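Local coordinates for protein delta-1-pyrroline-5-carboxylate dehydrogenase, mitochondrial (Mus musculus, PDB 4E3X) that probably oxidises L-glutamate gamma-semialdehyde to glutamate with NAD(+), the second step of mitochondrial proline breakdown, at residues 196-201 with 541-546; 224-229 with 536-541; 375-380 with 429-434; 84-89 with 423-428. One frame throughout, in Å; residues are numbered along the deposited sequence.

The four contacts form two groups at opposite sides of the chain's centre. Interactions 1 and 2, centres 9 Å apart, share Trp541 and lie where the two-stranded sheet of strands 191-199 and 542-550 meets helix 213-225; both touch the second subunit of the homodimer. Interactions 3 and 4, centres 14 Å apart, join loops to the start of strand 428-436 in the large mixed sheet and touch where Phe85 and Tyr428 meet 378-380. The groups stand about 39 to 48 Å apart, centre to centre. Along the chain come 84-89, 196-201, 224-229, 375-380, 423-428, 429-434, 536-541 and 541-546, so interaction 4 crosses each of the others and binds the early chain to the later half.

Interaction 1 of 4, residues 196-201 with 541-546; sequences VYRGLE and WTSPQV
The two-stranded antiparallel ribbon of strands 191-199 and 542-550, the oligomerisation arm familiar in aldehyde dehydrogenases, is closed here at its base. Val196 and Gln545 form a hydrogen-bonded pair, Val196 N giving to Gln545 O at 2.7 Å and Gln545 N to Val196 O at 2.9 Å. Further along, Arg198 O takes two donors from opposite faces of its carbonyl plane, Ser543 N at 2.9 Å and Thr542 OG1 at 2.8 Å. The threonine hydroxyl, turned anti to its own backbone N (chi1 176°), sits above that plane and at the edge of the Tyr197 ring. Arg198 bends at chi3 (-56°) and grips Ser543 side-on: NE reaches Ser543 O at 2.8 Å, NH2 reaches OG at 3.3 Å, and Gln545 CB lies over one guanidinium face, toward its rim. A methionine in place of Arg198 would probably leave Ser543 O without the NE donor and Arg498 O of the second subunit without its NH1 partner. Ser543 OG and Gln545 NE2 are also bonded to the second subunit, by Asn529 and Ala501. Arginine suits a place where two carbonyls and a hydroxyl need donors, and its bonds tie strand pairing directly to dimer formation.

Interaction 2 of 4, residues 224-229 with 536-541; sequences ALMGNV and HYILRW
Asn228 ND2 gives a hydrogen bond to Trp541 O at 2.9 Å, nearly straight with an N-H...O angle of 169°. The oxygen lies in the amide plane of Asn228, and the donor meets it in the carbonyl plane, on a lone pair. The amide and the indole stand almost perpendicular, at 84°. Beside this polar link, Met226 brings its CB to 3.6 Å from Trp541 O, then bends at chi2 (-54°), which lays SD across Ile538, and again at chi3, which turns CE toward Ile538 CD1. SD comes within 3.7 Å of Ile538 CB, and CE within 4.0 Å of Ile538 CD1. A flexible, unbranched methionine suits this place, able to curl round the branched isoleucine, which it crosses at about a right angle.

The next shell fixes these groups. Asn228 OD1 accepts from Leu200 N and ND2 also gives to Pro223 O, so both ends of the amide are held and its rotation is set; asparagine supplies acceptor and donors at once. Gly227, at positive phi, is the C-prime residue of a Schellman motif ending helix 213-225, which turns the chain to present Asn228. Across the contact, the 3-10 segment 537-540 carries Ile538. Farther out, helix 155-180 packs on Leu225, Met226 and Ile538, helix 121-136 on Leu225 and Met226, and the chain runs on from Trp541 into strand 542-550.

Interaction 3 of 4, residues 375-380 with 429-434; sequences IKVGDP and VEPCII
Val377 and Pro431 point toward each other, Val377 CG2 meeting Pro431 CD at 3.8 Å. Valine's CG1 stands anti to its backbone N (chi1 177°), which places CG2 beside that N and brings it to the proline ring. Two residues back, Ile375 meets the same ring differently: the side chains slide past one another in opposite directions, with Ile375 CG2 4.0 Å and CD1 4.1 Å from Pro431 CG. Pro431 thus receives both branched residues on neighbouring carbons, CD for the valine and CG for the isoleucine. Ile375 and Val377, two apart in an extended chain, face the same side.

Glu430 crosses Val377 obliquely. Its chain bends at chi2 (-57°) and carries OE2 to 3.9 Å from Val377 CG2, where the carboxylate borders the apolar patch at its partly exposed margin. No hydrogen bond joins the two segments; they meet through van der Waals contact alone. Compact branched chains suit such a surface, and proline offers a rigid apolar ring.

The polar backbone finds partners elsewhere: Pro431 O accepts from His372 NE2, and Lys376 bonds through its backbone to Phe387. Phe341 of helix 329-341 lies against both Ile375 and Pro431, and Trp557 of the second subunit packs on Ile375. The contact therefore sets the loop after helix 361-372 against strand 428-436, whose Val429 and Cys432 pack on helix 394-409.

Interaction 4 of 4, residues 84-89 with 423-428; sequences PFNHAH and ESVGYY
Three direct hydrogen bonds join the loops. Two are between backbones: Tyr427 N gives to Pro84 O at 2.9 Å and His87 N to Val425 O at 3.0 Å. The third uses the imidazole, whose NE2 gives to Glu423 O at 2.9 Å; that oxygen lies in the ring plane, while NE2 approaches from above the carbonyl plane. Histidine suits this place, joining a flat ring to an N-H at its far end.

Among ring contacts, Val425 O lies over the centre of the His87 ring, 3.2 Å above its plane, while His87 CD2 rests over one face of Tyr427, 3.5 Å from CZ, the two planes 44° apart. A chi1 of 44° swings the His87 ring in among these groups. An alanine at His87 is likely to leave Glu423 O without this donor and one Tyr427 face less covered.

Of two bridging waters, one links Phe85 O with Tyr428 OH; another gives to Asn86 OD1 and Val425 O and accepts from Ala88 N. Gly426 suits the closest backbone approach, since a CB would clash with Phe85 CA.

A type I turn, Asn86 to His89, leads into strand 89-95 and docks on the loop entering strand 428-436, where Tyr427 centres an inverse gamma turn.

Interaction 1 of 4, residues 196-201 with 541-546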
loop_
_atom_site.group_PDB
_atom_site.type_symbol
_atom_site.label_atom_id
_atom_site.label_comp_id
_atom_site.label_asym_id
_atom_site.label_seq_id
_atom_site.Cartn_x
_atom_site.Cartn_y
_atom_site.Cartn_z
ATOM N N VAL B 196 -5.460 -14.351 -8.227
ATOM C CA VAL B 196 -4.305 -14.289 -9.101
ATOM C C VAL B 196 -3.492 -13.069 -8.678
ATOM O O VAL B 196 -3.994 -11.942 -8.719
ATOM C CB VAL B 196 -4.748 -14.114 -10.563
ATOM C CG1 VAL B 196 -3.539 -13.944 -11.467
ATOM C CG2 VAL B 196 -5.621 -15.284 -11.026
ATOM N N TYR B 197 -2.246 -13.286 -8.266
ATOM C CA TYR B 197 -1.386 -12.193 -7.830
ATOM C C TYR B 197 -0.683 -11.602 -9.059
ATOM O O TYR B 197 0.460 -11.949 -9.373
ATOM C CB TYR B 197 -0.431 -12.656 -6.715
ATOM C CG TYR B 197 -1.204 -12.950 -5.445
ATOM C CD1 TYR B 197 -1.599 -11.919 -4.603
ATOM C CD2 TYR B 197 -1.607 -14.251 -5.124
ATOM C CE1 TYR B 197 -2.338 -12.168 -3.461
ATOM C CE2 TYR B 197 -2.354 -14.506 -3.982
ATOM C CZ TYR B 197 -2.707 -13.460 -3.150
ATOM O OH TYR B 197 -3.453 -13.700 -2.019
ATOM N N ARG B 198 -1.398 -10.730 -9.772
ATOM C CA ARG B 198 -0.907 -10.101 -10.996
ATOM C C ARG B 198 0.212 -9.135 -10.671
ATOM O O ARG B 198 0.156 -8.433 -9.665
ATOM C CB ARG B 198 -2.016 -9.286 -11.675
ATOM C CG ARG B 198 -3.289 -10.052 -12.035
ATOM C CD ARG B 198 -4.335 -9.121 -12.665
ATOM N NE ARG B 198 -4.658 -7.991 -11.795
ATOM C CZ ARG B 198 -5.695 -7.173 -11.962
ATOM N NH1 ARG B 198 -6.571 -7.383 -12.938
ATOM N NH2 ARG B 198 -5.874 -6.157 -11.124
ATOM N N GLY B 199 1.201 -9.031 -11.556
ATOM C CA GLY B 199 2.105 -7.896 -11.492
ATOM C C GLY B 199 1.349 -6.617 -11.831
ATOM O O GLY B 199 0.221 -6.671 -12.317
ATOM N N LEU B 200 1.943 -5.463 -11.549
ATOM C CA LEU B 200 1.324 -4.195 -11.923
ATOM C C LEU B 200 1.377 -4.026 -13.443
ATOM O O LEU B 200 2.343 -4.457 -14.093
ATOM C CB LEU B 200 2.025 -3.027 -11.231
ATOM C CG LEU B 200 2.307 -3.162 -9.738
ATOM C CD1 LEU B 200 2.972 -1.900 -9.195
ATOM C CD2 LEU B 200 1.054 -3.507 -8.939
ATOM N N GLU B 201 0.323 -3.440 -13.994
ATOM C CA GLU B 201 0.264 -3.217 -15.422
ATOM C C GLU B 201 1.002 -1.924 -15.723
ATOM O O GLU B 201 0.606 -0.857 -15.258
ATOM C CB GLU B 201 -1.184 -3.130 -15.888
ATOM C CG GLU B 201 -1.331 -3.161 -17.392
ATOM C CD GLU B 201 -2.778 -3.137 -17.844
ATOM O OE1 GLU B 201 -3.041 -3.612 -18.964
ATOM O OE2 GLU B 201 -3.646 -2.646 -17.086
ATOM N N TRP B 541 3.780 -4.654 -4.807
ATOM C CA TRP B 541 4.146 -4.855 -6.213
ATOM C C TRP B 541 3.240 -5.846 -6.938
ATOM O O TRP B 541 3.546 -6.275 -8.047
ATOM C CB TRP B 541 5.639 -5.220 -6.346
ATOM C CG TRP B 541 6.458 -4.278 -5.532
ATOM C CD1 TRP B 541 7.169 -4.571 -4.405
ATOM C CD2 TRP B 541 6.573 -2.863 -5.723
ATOM N NE1 TRP B 541 7.734 -3.427 -3.887
ATOM C CE2 TRP B 541 7.387 -2.366 -4.683
ATOM C CE3 TRP B 541 6.073 -1.966 -6.678
ATOM C CZ2 TRP B 541 7.703 -1.015 -4.563
ATOM C CZ3 TRP B 541 6.396 -0.629 -6.564
ATOM C CH2 TRP B 541 7.213 -0.166 -5.518
ATOM N N THR B 542 2.116 -6.182 -6.317
ATOM C CA THR B 542 1.096 -6.989 -6.969
ATOM C C THR B 542 -0.248 -6.267 -6.895
ATOM O O THR B 542 -0.533 -5.560 -5.919
ATOM C CB THR B 542 1.006 -8.427 -6.361
ATOM O OG1 THR B 542 -0.072 -9.147 -6.968
ATOM C CG2 THR B 542 0.763 -8.398 -4.861
ATOM N N SER B 543 -1.054 -6.432 -7.940
ATOM C CA SER B 543 -2.409 -5.907 -7.988
ATOM C C SER B 543 -3.331 -7.111 -8.177
ATOM O O SER B 543 -3.509 -7.593 -9.296
ATOM C CB SER B 543 -2.537 -4.931 -9.165
ATOM O OG SER B 543 -3.841 -4.393 -9.261
ATOM N N PRO B 544 -3.881 -7.644 -7.076
ATOM C CA PRO B 544 -4.558 -8.941 -7.201
ATOM C C PRO B 544 -5.844 -8.899 -8.019
ATOM O O PRO B 544 -6.550 -7.890 -8.052
ATOM C CB PRO B 544 -4.856 -9.321 -5.744
ATOM C CG PRO B 544 -3.832 -8.541 -4.934
ATOM C CD PRO B 544 -3.721 -7.234 -5.669
ATOM N N GLN B 545 -6.119 -10.008 -8.697
ATOM C CA GLN B 545 -7.389 -10.244 -9.356
ATOM C C GLN B 545 -8.041 -11.429 -8.674
ATOM O O GLN B 545 -7.356 -12.368 -8.294
ATOM C CB GLN B 545 -7.141 -10.586 -10.821
ATOM C CG GLN B 545 -8.388 -10.954 -11.619
ATOM C CD GLN B 545 -8.044 -11.553 -12.957
ATOM O OE1 GLN B 545 -7.173 -12.417 -13.049
ATOM N NE2 GLN B 545 -8.709 -11.083 -14.012
ATOM N N VAL B 546 -9.355 -11.402 -8.498
ATOM C CA VAL B 546 -10.066 -12.568 -7.992
ATOM C C VAL B 546 -10.981 -13.103 -9.087
ATOM O O VAL B 546 -11.740 -12.333 -9.690
ATOM C CB VAL B 546 -10.882 -12.226 -6.743
ATOM C CG1 VAL B 546 -11.628 -13.455 -6.255
ATOM C CG2 VAL B 546 -9.954 -11.680 -5.665
#

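Interaction 2 of 4, residues 224-229 with 536-541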
loop_
_atom_site.group_PDB
_atom_site.type_symbol
_atom_site.label_atom_id
_atom_site.label_comp_id
_atom_site.label_asym_id
_atom_site.label_seq_id
_atom_site.Cartn_x
_atom_site.Cartn_y
_atom_site.Cartn_z
ATOM N N ALA B 224 10.420 -7.167 -9.782
ATOM C CA ALA B 224 10.570 -8.142 -10.856
ATOM C C ALA B 224 10.071 -9.528 -10.432
ATOM O O ALA B 224 9.411 -10.229 -11.207
ATOM C CB ALA B 224 12.013 -8.204 -11.327
ATOM N N LEU B 225 10.389 -9.928 -9.206
ATOM C CA LEU B 225 9.907 -11.194 -8.661
ATOM C C LEU B 225 8.391 -11.322 -8.765
ATOM O O LEU B 225 7.864 -12.404 -9.048
ATOM C CB LEU B 225 10.334 -11.326 -7.200
ATOM C CG LEU B 225 9.745 -12.478 -6.388
ATOM C CD1 LEU B 225 10.282 -13.829 -6.866
ATOM C CD2 LEU B 225 10.055 -12.235 -4.910
ATOM N N MET B 226 7.693 -10.205 -8.565
ATOM C CA MET B 226 6.236 -10.193 -8.558
ATOM C C MET B 226 5.623 -9.998 -9.943
ATOM O O MET B 226 4.433 -9.737 -10.065
ATOM C CB MET B 226 5.733 -9.126 -7.583
ATOM C CG MET B 226 6.250 -9.321 -6.164
ATOM S SD MET B 226 5.941 -10.952 -5.470
ATOM C CE MET B 226 4.172 -10.891 -5.222
ATOM N N GLY B 227 6.426 -10.168 -10.985
ATOM C CA GLY B 227 5.895 -10.130 -12.339
ATOM C C GLY B 227 5.935 -8.775 -13.006
ATOM O O GLY B 227 5.324 -8.576 -14.052
ATOM N N ASN B 228 6.644 -7.836 -12.390
ATOM C CA ASN B 228 6.828 -6.525 -12.993
ATOM C C ASN B 228 8.051 -6.444 -13.887
ATOM O O ASN B 228 8.960 -7.273 -13.804
ATOM C CB ASN B 228 6.936 -5.465 -11.907
ATOM C CG ASN B 228 5.692 -5.401 -11.076
ATOM O OD1 ASN B 228 4.675 -4.903 -11.543
ATOM N ND2 ASN B 228 5.744 -5.947 -9.857
ATOM N N VAL B 229 8.057 -5.423 -14.734
ATOM C CA VAL B 229 9.246 -5.045 -15.474
ATOM C C VAL B 229 9.727 -3.697 -14.941
ATOM O O VAL B 229 8.935 -2.885 -14.470
ATOM C CB VAL B 229 9.008 -5.015 -16.999
ATOM C CG1 VAL B 229 8.664 -6.410 -17.497
ATOM C CG2 VAL B 229 7.918 -4.019 -17.373
ATOM N N HIS B 536 5.368 -8.604 3.993
ATOM C CA HIS B 536 4.312 -7.818 3.360
ATOM C C HIS B 536 4.797 -6.887 2.256
ATOM O O HIS B 536 3.998 -6.376 1.471
ATOM C CB HIS B 536 3.565 -7.011 4.421
ATOM C CG HIS B 536 2.999 -7.852 5.516
ATOM N ND1 HIS B 536 3.319 -7.658 6.842
ATOM C CD2 HIS B 536 2.144 -8.899 5.482
ATOM C CE1 HIS B 536 2.685 -8.551 7.578
ATOM N NE2 HIS B 536 1.964 -9.317 6.778
ATOM N N TYR B 537 6.103 -6.651 2.211
ATOM C CA TYR B 537 6.685 -5.736 1.229
ATOM C C TYR B 537 6.268 -6.060 -0.204
ATOM O O TYR B 537 5.930 -5.153 -0.972
ATOM C CB TYR B 537 8.198 -5.794 1.354
ATOM C CG TYR B 537 8.976 -4.883 0.436
ATOM C CD1 TYR B 537 8.910 -3.501 0.578
ATOM C CD2 TYR B 537 9.819 -5.405 -0.537
ATOM C CE1 TYR B 537 9.650 -2.663 -0.235
ATOM C CE2 TYR B 537 10.565 -4.576 -1.360
ATOM C CZ TYR B 537 10.482 -3.205 -1.198
ATOM O OH TYR B 537 11.235 -2.377 -2.004
ATOM N N ILE B 538 6.278 -7.342 -0.560
ATOM C CA ILE B 538 5.969 -7.747 -1.928
ATOM C C ILE B 538 4.541 -7.387 -2.337
ATOM O O ILE B 538 4.252 -7.261 -3.528
ATOM C CB ILE B 538 6.206 -9.253 -2.179
ATOM C CG1 ILE B 538 5.488 -10.091 -1.118
ATOM C CG2 ILE B 538 7.700 -9.563 -2.247
ATOM C CD1 ILE B 538 5.449 -11.564 -1.446
ATOM N N LEU B 539 3.663 -7.184 -1.357
ATOM C CA LEU B 539 2.272 -6.836 -1.650
ATOM C C LEU B 539 2.131 -5.480 -2.339
ATOM O O LEU B 539 1.130 -5.226 -3.013
ATOM C CB LEU B 539 1.408 -6.891 -0.390
ATOM C CG LEU B 539 1.207 -8.304 0.146
ATOM C CD1 LEU B 539 0.653 -8.274 1.554
ATOM C CD2 LEU B 539 0.285 -9.075 -0.785
ATOM N N ARG B 540 3.111 -4.597 -2.163
ATOM C CA ARG B 540 3.053 -3.326 -2.880
ATOM C C ARG B 540 3.228 -3.510 -4.389
ATOM O O ARG B 540 2.862 -2.628 -5.172
ATOM C CB ARG B 540 4.112 -2.349 -2.369
ATOM C CG ARG B 540 3.906 -1.862 -0.926
ATOM C CD ARG B 540 2.518 -1.216 -0.676
ATOM N NE ARG B 540 2.347 0.094 -1.321
ATOM C CZ ARG B 540 1.249 0.489 -1.971
ATOM N NH1 ARG B 540 0.216 -0.332 -2.111
ATOM N NH2 ARG B 540 1.189 1.706 -2.504
ATOM N N TRP B 541 3.780 -4.654 -4.807
ATOM C CA TRP B 541 4.146 -4.855 -6.213
ATOM C C TRP B 541 3.240 -5.846 -6.938
ATOM O O TRP B 541 3.546 -6.275 -8.047
ATOM C CB TRP B 541 5.639 -5.220 -6.346
ATOM C CG TRP B 541 6.458 -4.278 -5.532
ATOM C CD1 TRP B 541 7.169 -4.571 -4.405
ATOM C CD2 TRP B 541 6.573 -2.863 -5.723
ATOM N NE1 TRP B 541 7.734 -3.427 -3.887
ATOM C CE2 TRP B 541 7.387 -2.366 -4.683
ATOM C CE3 TRP B 541 6.073 -1.966 -6.678
ATOM C CZ2 TRP B 541 7.703 -1.015 -4.563
ATOM C CZ3 TRP B 541 6.396 -0.629 -6.564
ATOM C CH2 TRP B 541 7.213 -0.166 -5.518
#

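Interaction 3 of 4, residues 375-380 with 429-434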
loop_
_atom_site.group_PDB
_atom_site.type_symbol
_atom_site.label_atom_id
_atom_site.label_comp_id
_atom_site.label_asym_id
_atom_site.label_seq_id
_atom_site.Cartn_x
_atom_site.Cartn_y
_atom_site.Cartn_z
ATOM N N ILE B 375 40.158 4.112 17.276
ATOM C CA ILE B 375 39.477 3.909 15.998
ATOM C C ILE B 375 40.414 4.217 14.839
ATOM O O ILE B 375 40.933 5.326 14.726
ATOM C CB ILE B 375 38.224 4.788 15.876
ATOM C CG1 ILE B 375 37.194 4.381 16.929
ATOM C CG2 ILE B 375 37.640 4.691 14.466
ATOM C CD1 ILE B 375 35.991 5.304 17.000
ATOM N N LYS B 376 40.631 3.223 13.987
ATOM C CA LYS B 376 41.523 3.376 12.847
ATOM C C LYS B 376 40.739 3.699 11.584
ATOM O O LYS B 376 39.845 2.949 11.185
ATOM C CB LYS B 376 42.341 2.102 12.631
ATOM N N VAL B 377 41.083 4.822 10.963
ATOM C CA VAL B 377 40.504 5.227 9.689
ATOM C C VAL B 377 41.574 5.077 8.608
ATOM O O VAL B 377 42.693 5.571 8.760
ATOM C CB VAL B 377 39.993 6.685 9.746
ATOM C CG1 VAL B 377 39.464 7.122 8.389
ATOM C CG2 VAL B 377 38.923 6.836 10.832
ATOM N N GLY B 378 41.250 4.364 7.535
ATOM C CA GLY B 378 42.236 4.107 6.499
ATOM C C GLY B 378 41.688 3.330 5.314
ATOM O O GLY B 378 40.479 3.236 5.127
ATOM N N ASP B 379 42.599 2.774 4.522
ATOM C CA ASP B 379 42.279 2.036 3.302
ATOM C C ASP B 379 41.799 0.639 3.684
ATOM O O ASP B 379 42.562 -0.142 4.254
ATOM C CB ASP B 379 43.551 1.981 2.444
ATOM C CG ASP B 379 43.381 1.212 1.144
ATOM O OD1 ASP B 379 42.577 0.264 1.069
ATOM O OD2 ASP B 379 44.100 1.549 0.180
ATOM N N PRO B 380 40.529 0.316 3.370
ATOM C CA PRO B 380 39.948 -0.956 3.820
ATOM C C PRO B 380 40.439 -2.158 3.017
ATOM O O PRO B 380 40.360 -3.287 3.503
ATOM C CB PRO B 380 38.451 -0.751 3.578
ATOM C CG PRO B 380 38.399 0.165 2.386
ATOM C CD PRO B 380 39.594 1.088 2.528
ATOM N N VAL B 429 37.346 11.555 6.716
ATOM C CA VAL B 429 36.838 12.302 7.863
ATOM C C VAL B 429 37.042 11.471 9.124
ATOM O O VAL B 429 36.629 10.313 9.177
ATOM C CB VAL B 429 35.329 12.592 7.705
ATOM C CG1 VAL B 429 34.809 13.419 8.879
ATOM C CG2 VAL B 429 35.063 13.298 6.380
ATOM N N GLU B 430 37.691 12.051 10.133
ATOM C CA GLU B 430 37.839 11.364 11.413
ATOM C C GLU B 430 36.483 11.242 12.105
ATOM O O GLU B 430 35.597 12.074 11.889
ATOM C CB GLU B 430 38.812 12.122 12.321
ATOM C CG GLU B 430 40.233 12.190 11.786
ATOM C CD GLU B 430 40.833 10.817 11.531
ATOM O OE1 GLU B 430 41.477 10.639 10.474
ATOM O OE2 GLU B 430 40.672 9.920 12.386
ATOM N N PRO B 431 36.315 10.211 12.949
ATOM C CA PRO B 431 35.078 10.157 13.728
ATOM C C PRO B 431 35.024 11.354 14.670
ATOM O O PRO B 431 36.050 11.736 15.241
ATOM C CB PRO B 431 35.211 8.847 14.512
ATOM C CG PRO B 431 36.673 8.584 14.578
ATOM C CD PRO B 431 37.237 9.113 13.291
ATOM N N CYS B 432 33.848 11.951 14.812
ATOM C CA CYS B 432 33.715 13.161 15.603
ATOM C C CYS B 432 32.614 13.010 16.639
ATOM O O CYS B 432 31.505 12.597 16.318
ATOM C CB CYS B 432 33.425 14.360 14.694
ATOM S SG CYS B 432 33.395 15.959 15.540
ATOM N N ILE B 433 32.933 13.349 17.885
ATOM C CA ILE B 433 31.959 13.357 18.967
ATOM C C ILE B 433 31.802 14.787 19.449
ATOM O O ILE B 433 32.787 15.441 19.795
ATOM C CB ILE B 433 32.392 12.462 20.140
ATOM C CG1 ILE B 433 32.670 11.038 19.650
ATOM C CG2 ILE B 433 31.333 12.469 21.230
ATOM C CD1 ILE B 433 33.255 10.118 20.712
ATOM N N ILE B 434 30.560 15.257 19.463
ATOM C CA ILE B 434 30.231 16.636 19.799
ATOM C C ILE B 434 29.238 16.622 20.946
ATOM O O ILE B 434 28.338 15.776 20.966
ATOM C CB ILE B 434 29.580 17.332 18.578
ATOM C CG1 ILE B 434 30.595 17.459 17.439
ATOM C CG2 ILE B 434 28.960 18.684 18.959
ATOM C CD1 ILE B 434 29.966 17.710 16.087
#

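Interaction 4 of 4, residues 84-89 with 423-428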
loop_
_atom_site.group_PDB
_atom_site.type_symbol
_atom_site.label_atom_id
_atom_site.label_comp_id
_atom_site.label_asym_id
_atom_site.label_seq_id
_atom_site.Cartn_x
_atom_site.Cartn_y
_atom_site.Cartn_z
ATOM N N PRO B 84 36.389 5.799 -3.033
ATOM C CA PRO B 84 36.312 6.889 -2.050
ATOM C C PRO B 84 37.610 7.142 -1.272
ATOM O O PRO B 84 37.889 8.293 -0.908
ATOM C CB PRO B 84 35.206 6.418 -1.102
ATOM C CG PRO B 84 34.313 5.619 -1.986
ATOM C CD PRO B 84 35.240 4.883 -2.926
ATOM N N PHE B 85 38.384 6.092 -1.013
ATOM C CA PHE B 85 39.613 6.218 -0.226
ATOM C C PHE B 85 40.859 6.452 -1.088
ATOM O O PHE B 85 41.965 6.609 -0.572
ATOM C CB PHE B 85 39.796 4.990 0.672
ATOM C CG PHE B 85 39.756 3.679 -0.072
ATOM C CD1 PHE B 85 40.909 3.142 -0.634
ATOM C CD2 PHE B 85 38.563 2.982 -0.218
ATOM C CE1 PHE B 85 40.872 1.936 -1.326
ATOM C CE2 PHE B 85 38.516 1.783 -0.907
ATOM C CZ PHE B 85 39.673 1.253 -1.458
ATOM N N ASN B 86 40.666 6.481 -2.400
ATOM C CA ASN B 86 41.745 6.749 -3.346
ATOM C C ASN B 86 41.101 7.254 -4.618
ATOM O O ASN B 86 40.956 6.505 -5.587
ATOM C CB ASN B 86 42.560 5.488 -3.635
ATOM C CG ASN B 86 43.716 5.745 -4.594
ATOM O OD1 ASN B 86 44.108 6.887 -4.822
ATOM N ND2 ASN B 86 44.260 4.676 -5.166
ATOM N N HIS B 87 40.684 8.515 -4.602
ATOM C CA HIS B 87 39.800 9.009 -5.651
ATOM C C HIS B 87 40.493 9.205 -6.996
ATOM O O HIS B 87 39.833 9.478 -7.994
ATOM C CB HIS B 87 39.009 10.253 -5.216
ATOM C CG HIS B 87 39.821 11.274 -4.486
ATOM N ND1 HIS B 87 40.960 11.841 -5.015
ATOM C CD2 HIS B 87 39.648 11.843 -3.269
ATOM C CE1 HIS B 87 41.458 12.709 -4.153
ATOM N NE2 HIS B 87 40.682 12.728 -3.084
ATOM N N ALA B 88 41.815 9.038 -7.028
ATOM C CA ALA B 88 42.534 8.980 -8.296
ATOM C C ALA B 88 42.203 7.693 -9.061
ATOM O O ALA B 88 42.419 7.614 -10.272
ATOM C CB ALA B 88 44.035 9.091 -8.066
ATOM N N HIS B 89 41.687 6.691 -8.349
ATOM C CA HIS B 89 41.282 5.428 -8.961
ATOM C C HIS B 89 39.855 5.538 -9.495
ATOM O O HIS B 89 38.897 5.603 -8.732
ATOM C CB HIS B 89 41.396 4.277 -7.943
ATOM C CG HIS B 89 41.067 2.921 -8.500
ATOM N ND1 HIS B 89 40.895 1.817 -7.689
ATOM C CD2 HIS B 89 40.890 2.484 -9.772
ATOM C CE1 HIS B 89 40.620 0.762 -8.438
ATOM N NE2 HIS B 89 40.606 1.142 -9.704
ATOM N N GLU B 423 40.914 15.633 2.269
ATOM C CA GLU B 423 40.480 15.035 1.005
ATOM C C GLU B 423 41.568 14.986 -0.064
ATOM O O GLU B 423 41.267 14.882 -1.252
ATOM C CB GLU B 423 39.212 15.709 0.459
ATOM C CG GLU B 423 39.345 17.191 0.147
ATOM C CD GLU B 423 38.077 17.763 -0.468
ATOM O OE1 GLU B 423 37.262 16.978 -1.003
ATOM O OE2 GLU B 423 37.888 18.997 -0.411
ATOM N N SER B 424 42.829 15.029 0.357
ATOM C CA SER B 424 43.933 15.015 -0.603
ATOM C C SER B 424 44.070 13.685 -1.365
ATOM O O SER B 424 44.431 13.678 -2.545
ATOM C CB SER B 424 45.259 15.390 0.075
ATOM O OG SER B 424 45.661 14.400 1.005
ATOM N N VAL B 425 43.784 12.572 -0.695
ATOM C CA VAL B 425 43.941 11.247 -1.301
ATOM C C VAL B 425 42.606 10.507 -1.402
ATOM O O VAL B 425 42.282 9.921 -2.440
ATOM C CB VAL B 425 44.947 10.388 -0.508
ATOM C CG1 VAL B 425 45.028 8.984 -1.088
ATOM C CG2 VAL B 425 46.323 11.051 -0.506
ATOM N N GLY B 426 41.852 10.522 -0.306
ATOM C CA GLY B 426 40.495 10.002 -0.275
ATOM C C GLY B 426 39.649 10.997 0.487
ATOM O O GLY B 426 40.180 11.975 1.003
ATOM N N TYR B 427 38.345 10.762 0.567
ATOM C CA TYR B 427 37.457 11.677 1.283
ATOM C C TYR B 427 37.427 11.342 2.774
ATOM O O TYR B 427 36.414 10.907 3.311
ATOM C CB TYR B 427 36.059 11.653 0.657
ATOM C CG TYR B 427 36.106 12.014 -0.815
ATOM C CD1 TYR B 427 36.469 13.293 -1.220
ATOM C CD2 TYR B 427 35.821 11.070 -1.799
ATOM C CE1 TYR B 427 36.535 13.636 -2.559
ATOM C CE2 TYR B 427 35.878 11.406 -3.146
ATOM C CZ TYR B 427 36.233 12.689 -3.518
ATOM O OH TYR B 427 36.296 13.028 -4.851
ATOM N N TYR B 428 38.557 11.559 3.441
ATOM C CA TYR B 428 38.739 11.078 4.802
ATOM C C TYR B 428 38.261 12.041 5.882
ATOM O O TYR B 428 38.729 13.178 5.978
ATOM C CB TYR B 428 40.205 10.733 5.040
ATOM C CG TYR B 428 40.637 9.382 4.509
ATOM C CD1 TYR B 428 40.168 8.202 5.081
ATOM C CD2 TYR B 428 41.547 9.286 3.466
ATOM C CE1 TYR B 428 40.582 6.969 4.614
ATOM C CE2 TYR B 428 41.969 8.055 2.995
ATOM C CZ TYR B 428 41.488 6.903 3.577
ATOM O OH TYR B 428 41.916 5.681 3.116
HETATM O O HOH W 1 43.744 5.651 1.265
HETATM O O HOH W 2 43.807 9.542 -4.721
#